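Local coordinates for conserved exported protein (Bacteroides fragilis, PDB 3CLW) that is of unknown function but probably hydrolyses O-glycosyl bonds, as expected of a glycoside hydrolase family 30 relative with a TIM-barrel domain, at residues R138-I150 and N188-S200. Residues are numbered along the deposited sequence; the frame is centred on the assembly and turned at random.
Sequences RSASTVSTDQDCI and NGQWHANSFQEGS
His192 lies along the backbone of Ser144 to Gln147, and its path illustrates how two irregular loops can join with little direct hydrogen bonding. Its CB starts 3.3 Å from Asp146 N, close to Ser144 O. CG stands between the backbone N and the carbonyl carbon (chi1 79°), which turns the ring onto the 138-150 segment: Asp146 CA sits over one face, offset toward the rim and near CD2. CG itself is 3.6 Å from Asp146 N. Farther out, ND1 comes 3.3 Å from Asp146 C, and CE1 reaches Gln147 CB at 3.8 Å. At the ring edge, in plane, ND1 lies 2.9 Å from a water that accepts from His192 N and donates to Asp146 O; a second donates to Ser144 O and His192 O, and a third accepts from Ser144 N. Beyond the ring, Gln147 CD meets Gln190 CG at 4.0 Å, the amide planes 74° apart. At the other end Thr142 OG1 lies 3.4 Å from Glu198 CG, while Gly199 N gives Thr142 O a weak hydrogen bond; Glu84 bonds Thr142 OG1, and Thr92 and Ser76 bond Glu198 OE1. These loops follow parallel neighbouring barrel strands, 125-128 and 178-182; the chemistry implies a van der Waals seam with waters bridging several backbone polar atoms.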
loop_
_atom_site.group_PDB
_atom_site.type_symbol
_atom_site.label_atom_id
_atom_site.label_comp_id
_atom_site.label_asym_id
_atom_site.label_seq_id
_atom_site.Cartn_x
_atom_site.Cartn_y
_atom_site.Cartn_z
ATOM N N ARG A 138 -6.193 -15.644 22.662
ATOM C CA ARG A 138 -7.262 -16.336 23.388
ATOM C C ARG A 138 -7.470 -17.779 22.865
ATOM O O ARG A 138 -7.757 -18.679 23.646
ATOM C CB ARG A 138 -8.565 -15.509 23.386
ATOM C CG ARG A 138 -8.500 -14.282 24.344
ATOM C CD ARG A 138 -9.786 -13.482 24.471
ATOM N NE ARG A 138 -10.245 -12.912 23.194
ATOM C CZ ARG A 138 -11.232 -13.422 22.447
ATOM N NH1 ARG A 138 -11.878 -14.505 22.839
ATOM N NH2 ARG A 138 -11.593 -12.839 21.307
ATOM N N SER A 139 -7.267 -17.993 21.559
ATOM C CA SER A 139 -7.539 -19.274 20.936
ATOM C C SER A 139 -6.338 -20.219 20.910
ATOM O O SER A 139 -6.441 -21.352 20.429
ATOM C CB SER A 139 -8.126 -19.071 19.541
ATOM O OG SER A 139 -7.214 -18.414 18.689
ATOM N N ALA A 140 -5.218 -19.758 21.460
ATOM C CA ALA A 140 -3.911 -20.430 21.352
ATOM C C ALA A 140 -3.473 -20.674 19.881
ATOM O O ALA A 140 -2.813 -21.677 19.561
ATOM C CB ALA A 140 -3.885 -21.723 22.159
ATOM N N SER A 141 -3.834 -19.744 19.006
ATOM C CA SER A 141 -3.594 -19.891 17.597
ATOM C C SER A 141 -3.725 -18.518 16.919
ATOM O O SER A 141 -4.372 -17.609 17.431
ATOM C CB SER A 141 -4.579 -20.895 17.008
ATOM O OG SER A 141 -4.555 -20.850 15.602
ATOM N N THR A 142 -3.058 -18.362 15.777
ATOM C CA THR A 142 -3.220 -17.148 14.973
ATOM C C THR A 142 -4.586 -17.174 14.262
ATOM O O THR A 142 -5.060 -16.148 13.748
ATOM C CB THR A 142 -2.097 -17.024 13.947
ATOM O OG1 THR A 142 -2.248 -18.056 12.973
ATOM C CG2 THR A 142 -0.723 -17.175 14.598
ATOM N N VAL A 143 -5.214 -18.355 14.219
ATOM C CA VAL A 143 -6.615 -18.433 13.804
ATOM C C VAL A 143 -7.530 -18.305 15.036
ATOM O O VAL A 143 -7.575 -19.184 15.909
ATOM C CB VAL A 143 -6.910 -19.681 12.928
ATOM C CG1 VAL A 143 -8.346 -19.616 12.362
ATOM C CG2 VAL A 143 -5.863 -19.794 11.768
ATOM N N SER A 144 -8.223 -17.167 15.096
ATOM C CA SER A 144 -9.119 -16.831 16.193
ATOM C C SER A 144 -10.351 -17.742 16.122
ATOM O O SER A 144 -10.584 -18.382 15.103
ATOM C CB SER A 144 -9.528 -15.378 16.099
ATOM O OG SER A 144 -10.098 -15.158 14.831
ATOM N N THR A 145 -11.127 -17.804 17.201
ATOM C CA THR A 145 -12.297 -18.679 17.221
ATOM C C THR A 145 -13.598 -17.969 17.625
ATOM O O THR A 145 -14.560 -18.625 18.007
ATOM C CB THR A 145 -12.060 -19.941 18.097
ATOM O OG1 THR A 145 -11.646 -19.545 19.400
ATOM C CG2 THR A 145 -10.994 -20.821 17.514
ATOM N N ASP A 146 -13.607 -16.637 17.546
ATOM C CA ASP A 146 -14.788 -15.823 17.785
ATOM C C ASP A 146 -14.642 -14.409 17.218
ATOM O O ASP A 146 -13.562 -13.990 16.802
ATOM C CB ASP A 146 -15.128 -15.763 19.295
ATOM C CG ASP A 146 -14.070 -15.040 20.119
ATOM O OD1 ASP A 146 -13.883 -13.806 19.970
ATOM O OD2 ASP A 146 -13.435 -15.719 20.942
ATOM N N GLN A 147 -15.751 -13.674 17.206
ATOM C CA GLN A 147 -15.726 -12.274 16.896
ATOM C C GLN A 147 -16.110 -11.357 18.090
ATOM O O GLN A 147 -16.696 -10.304 17.885
ATOM C CB GLN A 147 -16.587 -11.988 15.673
ATOM C CG GLN A 147 -16.132 -10.746 14.961
ATOM C CD GLN A 147 -17.006 -10.386 13.797
ATOM O OE1 GLN A 147 -18.116 -10.885 13.683
ATOM N NE2 GLN A 147 -16.519 -9.499 12.923
ATOM N N ASP A 148 -15.737 -11.729 19.319
ATOM C CA ASP A 148 -16.109 -10.912 20.504
ATOM C C ASP A 148 -15.293 -9.633 20.643
ATOM O O ASP A 148 -15.835 -8.556 20.910
ATOM C CB ASP A 148 -15.988 -11.730 21.791
ATOM C CG ASP A 148 -16.863 -12.975 21.778
ATOM O OD1 ASP A 148 -17.881 -13.015 21.020
ATOM O OD2 ASP A 148 -16.524 -13.914 22.523
ATOM N N CYS A 149 -13.986 -9.783 20.444
ATOM C CA CYS A 149 -12.997 -8.735 20.547
ATOM C C CYS A 149 -11.704 -9.369 20.032
ATOM O O CYS A 149 -11.705 -10.486 19.520
ATOM C CB CYS A 149 -12.817 -8.312 22.005
ATOM S SG CYS A 149 -12.301 -9.658 23.100
ATOM N N ILE A 150 -10.603 -8.646 20.200
ATOM C CA ILE A 150 -9.288 -9.028 19.704
ATOM C C ILE A 150 -8.921 -10.402 20.227
ATOM O O ILE A 150 -9.173 -10.707 21.395
ATOM C CB ILE A 150 -8.241 -7.967 20.114
ATOM C CG1 ILE A 150 -6.908 -8.166 19.362
ATOM C CG2 ILE A 150 -8.118 -7.880 21.679
ATOM C CD1 ILE A 150 -5.937 -6.986 19.456
ATOM N N ASN A 188 -12.123 -4.855 11.424
ATOM C CA ASN A 188 -13.543 -5.055 11.085
ATOM C C ASN A 188 -13.886 -6.498 10.683
ATOM O O ASN A 188 -15.039 -6.922 10.762
ATOM C CB ASN A 188 -13.898 -4.145 9.911
ATOM C CG ASN A 188 -12.983 -4.375 8.698
ATOM O OD1 ASN A 188 -11.837 -3.895 8.645
ATOM N ND2 ASN A 188 -13.492 -5.118 7.719
ATOM N N GLY A 189 -12.892 -7.252 10.235
ATOM C CA GLY A 189 -13.147 -8.525 9.585
ATOM C C GLY A 189 -13.540 -9.647 10.513
ATOM O O GLY A 189 -13.060 -9.730 11.646
ATOM N N GLN A 190 -14.407 -10.520 10.017
ATOM C CA GLN A 190 -14.725 -11.759 10.708
ATOM C C GLN A 190 -13.657 -12.802 10.411
ATOM O O GLN A 190 -13.880 -13.733 9.642
ATOM C CB GLN A 190 -16.110 -12.307 10.317
ATOM C CG GLN A 190 -16.626 -13.414 11.247
ATOM C CD GLN A 190 -17.972 -13.955 10.792
ATOM O OE1 GLN A 190 -18.040 -14.723 9.848
ATOM N NE2 GLN A 190 -19.046 -13.535 11.454
ATOM N N TRP A 191 -12.516 -12.664 11.074
ATOM C CA TRP A 191 -11.372 -13.545 10.867
ATOM C C TRP A 191 -11.540 -14.973 11.380
ATOM O O TRP A 191 -10.872 -15.891 10.876
ATOM C CB TRP A 191 -10.114 -12.881 11.421
ATOM C CG TRP A 191 -9.769 -11.699 10.572
ATOM C CD1 TRP A 191 -9.995 -10.365 10.861
ATOM C CD2 TRP A 191 -9.197 -11.733 9.254
ATOM N NE1 TRP A 191 -9.588 -9.576 9.810
ATOM C CE2 TRP A 191 -9.076 -10.382 8.817
ATOM C CE3 TRP A 191 -8.766 -12.777 8.396
ATOM C CZ2 TRP A 191 -8.561 -10.043 7.549
ATOM C CZ3 TRP A 191 -8.234 -12.441 7.141
ATOM C CH2 TRP A 191 -8.143 -11.087 6.731
ATOM N N HIS A 192 -12.416 -15.185 12.363
ATOM C CA HIS A 192 -12.565 -16.549 12.912
ATOM C C HIS A 192 -13.180 -17.529 11.907
ATOM O O HIS A 192 -13.013 -18.735 12.050
ATOM C CB HIS A 192 -13.292 -16.584 14.275
ATOM C CG HIS A 192 -14.780 -16.463 14.182
ATOM N ND1 HIS A 192 -15.431 -15.246 14.151
ATOM C CD2 HIS A 192 -15.749 -17.409 14.116
ATOM C CE1 HIS A 192 -16.738 -15.447 14.086
ATOM N NE2 HIS A 192 -16.954 -16.750 14.049
ATOM N N ALA A 193 -13.853 -17.003 10.885
ATOM C CA ALA A 193 -14.355 -17.814 9.762
ATOM C C ALA A 193 -13.296 -18.200 8.675
ATOM O O ALA A 193 -13.657 -18.755 7.621
ATOM C CB ALA A 193 -15.544 -17.090 9.094
ATOM N N ASN A 194 -12.015 -17.922 8.928
ATOM C CA ASN A 194 -10.996 -17.983 7.877
ATOM C C ASN A 194 -9.717 -18.599 8.428
ATOM O O ASN A 194 -9.105 -18.051 9.332
ATOM C CB ASN A 194 -10.770 -16.549 7.333
ATOM C CG ASN A 194 -9.662 -16.455 6.244
ATOM O OD1 ASN A 194 -8.796 -17.308 6.129
ATOM N ND2 ASN A 194 -9.696 -15.378 5.474
ATOM N N SER A 195 -9.326 -19.761 7.917
ATOM C CA SER A 195 -8.109 -20.403 8.380
ATOM C C SER A 195 -7.058 -20.430 7.274
ATOM O O SER A 195 -6.053 -21.125 7.386
ATOM C CB SER A 195 -8.408 -21.824 8.850
ATOM O OG SER A 195 -8.947 -22.553 7.769
ATOM N N PHE A 196 -7.304 -19.662 6.216
ATOM C CA PHE A 196 -6.372 -19.538 5.074
ATOM C C PHE A 196 -5.144 -18.666 5.430
ATOM O O PHE A 196 -4.163 -18.607 4.702
ATOM C CB PHE A 196 -7.167 -18.982 3.855
ATOM C CG PHE A 196 -6.341 -18.740 2.599
ATOM C CD1 PHE A 196 -5.789 -19.808 1.881
ATOM C CD2 PHE A 196 -6.149 -17.441 2.117
ATOM C CE1 PHE A 196 -5.021 -19.580 0.713
ATOM C CE2 PHE A 196 -5.397 -17.202 0.955
ATOM C CZ PHE A 196 -4.835 -18.281 0.255
ATOM N N GLN A 197 -5.182 -18.048 6.606
ATOM C CA GLN A 197 -4.445 -16.826 6.883
ATOM C C GLN A 197 -4.553 -16.442 8.366
ATOM O O GLN A 197 -5.606 -16.632 8.973
ATOM C CB GLN A 197 -5.119 -15.712 6.081
ATOM C CG GLN A 197 -4.274 -14.583 5.888
ATOM C CD GLN A 197 -5.040 -13.316 5.555
ATOM O OE1 GLN A 197 -5.911 -13.303 4.699
ATOM N NE2 GLN A 197 -4.631 -12.223 6.176
ATOM N N GLU A 198 -3.484 -15.859 8.912
ATOM C CA GLU A 198 -3.496 -15.208 10.226
ATOM C C GLU A 198 -4.438 -13.999 10.256
ATOM O O GLU A 198 -4.562 -13.265 9.277
ATOM C CB GLU A 198 -2.091 -14.739 10.601
ATOM C CG GLU A 198 -1.055 -15.850 10.694
ATOM C CD GLU A 198 0.342 -15.359 11.031
ATOM O OE1 GLU A 198 1.196 -16.221 11.378
ATOM O OE2 GLU A 198 0.599 -14.121 10.958
ATOM N N GLY A 199 -5.105 -13.782 11.387
ATOM C CA GLY A 199 -6.026 -12.649 11.489
ATOM C C GLY A 199 -6.636 -12.472 12.852
ATOM O O GLY A 199 -6.610 -13.383 13.692
ATOM N N SER A 200 -7.160 -11.273 13.080
ATOM C CA SER A 200 -8.053 -10.992 14.208
ATOM C C SER A 200 -8.974 -9.784 14.014
ATOM O O SER A 200 -8.547 -8.697 13.625
ATOM C CB SER A 200 -7.298 -10.830 15.533
ATOM O OG SER A 200 -8.253 -10.771 16.609
HETATM O O HOH W 1 -8.378 -15.418 12.884
HETATM O O HOH W 2 -11.794 -20.370 13.775
HETATM O O HOH W 3 -13.703 -12.955 13.821
#